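Local coordinates for uncharacterized protein YP_928783.1 (PDB 3KE2) that is of unknown function but, carrying a winged helix-turn-helix domain, probably binds DNA, at residues 32-35 against 36-40. Residues are numbered along the deposited sequence; the frame is centred on the assembly and turned at random.
Sequences ARHN and LLSLG. With NO3 (nitrate ion), chain D.
Asn35 and Ser38 form a capping box that starts helix 36-43. CB of Asn35 lies near nitrate O3, and CG comes within 3.1 Å of that same O3. The torsion (chi1 60°) sets CG between the backbone N and the carbonyl carbon and brings OD1 back over the helix end. There OD1 accepts from Ser38 N at 3.0 Å, almost in line with its own C=O bond, while ND2 makes a weak hydrogen bond to Gly76 O. Asparagine suits an N-cap because its short amide can replace the missing carbonyl of a preceding turn; an alanine here would probably deprive Ser38 N of its side-chain cap and let the first turn fray. The small hydroxyl of Ser38 suits a double role: OG accepts from Asn35 N at 2.8 Å and is also hydrogen-bonded to His34 ND1, 2.7 Å away near the ring plane, where either could be the donor. Branched, apolar Leu39 lays CD2 over one imidazole face in a CH-pi contact. The amides of Leu36 and Leu37 grip the nitrate, probably from the crystallisation liquor, which the partly positive helix end probably helps to hold. Backbone bonds tie His34 to Tyr78 of strand 77-82, whereas Leu39 packs against Leu28 of helix 14-31 and Leu50 of helix 47-55.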
loop_
_atom_site.group_PDB
_atom_site.type_symbol
_atom_site.label_atom_id
_atom_site.label_comp_id
_atom_site.label_asym_id
_atom_site.label_seq_id
_atom_site.Cartn_x
_atom_site.Cartn_y
_atom_site.Cartn_z
ATOM N N ALA A 32 -3.222 14.281 14.184
ATOM C CA ALA A 32 -4.289 15.005 14.882
ATOM C C ALA A 32 -5.541 14.112 15.085
ATOM O O ALA A 32 -5.739 13.132 14.372
ATOM C CB ALA A 32 -4.665 16.266 14.120
ATOM N N ARG A 33 -6.380 14.465 16.055
ATOM C CA ARG A 33 -7.601 13.732 16.308
ATOM C C ARG A 33 -8.666 14.167 15.331
ATOM O O ARG A 33 -9.130 15.305 15.380
ATOM C CB ARG A 33 -8.103 13.955 17.724
ATOM C CG ARG A 33 -7.122 13.450 18.717
ATOM C CD ARG A 33 -7.676 13.328 20.108
ATOM N NE ARG A 33 -6.648 12.731 20.952
ATOM C CZ ARG A 33 -6.799 12.416 22.237
ATOM N NH1 ARG A 33 -7.956 12.623 22.873
ATOM N NH2 ARG A 33 -5.778 11.875 22.892
ATOM N N HIS A 34 -9.048 13.240 14.461
ATOM C CA HIS A 34 -10.040 13.478 13.458
ATOM C C HIS A 34 -11.143 12.482 13.469
ATOM O O HIS A 34 -10.954 11.340 13.908
ATOM C CB HIS A 34 -9.454 13.322 12.055
ATOM C CG HIS A 34 -8.699 14.502 11.572
ATOM N ND1 HIS A 34 -9.323 15.624 11.091
ATOM C CD2 HIS A 34 -7.372 14.719 11.435
ATOM C CE1 HIS A 34 -8.413 16.501 10.715
ATOM N NE2 HIS A 34 -7.218 15.976 10.912
ATOM N N ASN A 35 -12.286 12.929 12.937
ATOM C CA ASN A 35 -13.426 12.070 12.670
ATOM C C ASN A 35 -13.914 12.391 11.237
ATOM O O ASN A 35 -13.288 13.161 10.529
ATOM C CB ASN A 35 -14.510 12.157 13.752
ATOM C CG ASN A 35 -15.073 13.527 13.930
ATOM O OD1 ASN A 35 -15.008 14.377 13.059
ATOM N ND2 ASN A 35 -15.672 13.735 15.082
ATOM N N LEU A 36 -14.999 11.778 10.800
ATOM C CA LEU A 36 -15.469 11.983 9.436
ATOM C C LEU A 36 -15.775 13.449 9.163
ATOM O O LEU A 36 -15.371 14.000 8.151
ATOM C CB LEU A 36 -16.690 11.108 9.167
ATOM C CG LEU A 36 -16.441 9.603 9.145
ATOM C CD1 LEU A 36 -17.741 8.885 8.901
ATOM C CD2 LEU A 36 -15.409 9.194 8.069
ATOM N N LEU A 37 -16.460 14.076 10.092
ATOM C CA LEU A 37 -16.822 15.467 9.949
ATOM C C LEU A 37 -15.585 16.375 9.869
ATOM O O LEU A 37 -15.541 17.286 9.045
ATOM C CB LEU A 37 -17.709 15.894 11.116
ATOM C CG LEU A 37 -18.335 17.274 10.920
ATOM C CD1 LEU A 37 -18.987 17.388 9.487
ATOM C CD2 LEU A 37 -19.326 17.610 12.060
ATOM N N SER A 38 -14.571 16.119 10.699
ATOM C CA SER A 38 -13.367 16.962 10.654
ATOM C C SER A 38 -12.600 16.680 9.364
ATOM O O SER A 38 -12.170 17.611 8.692
ATOM C CB SER A 38 -12.463 16.805 11.901
ATOM O OG SER A 38 -11.904 15.515 12.012
ATOM N N LEU A 39 -12.457 15.408 9.007
ATOM C CA LEU A 39 -11.778 15.076 7.766
ATOM C C LEU A 39 -12.481 15.719 6.539
ATOM O O LEU A 39 -11.826 16.183 5.616
ATOM C CB LEU A 39 -11.653 13.556 7.599
ATOM C CG LEU A 39 -10.635 12.895 8.543
ATOM C CD1 LEU A 39 -10.797 11.382 8.598
ATOM C CD2 LEU A 39 -9.211 13.273 8.148
ATOM N N GLY A 40 -13.806 15.779 6.554
ATOM C CA GLY A 40 -14.536 16.345 5.438
ATOM C C GLY A 40 -14.264 17.822 5.230
ATOM O O GLY A 40 -14.010 18.260 4.102
HETATM N N NO3 D . -17.986 11.362 12.627
HETATM O O1 NO3 D . -17.140 10.330 12.244
HETATM O O2 NO3 D . -19.168 11.066 13.307
HETATM O O3 NO3 D . -17.621 12.673 12.326
#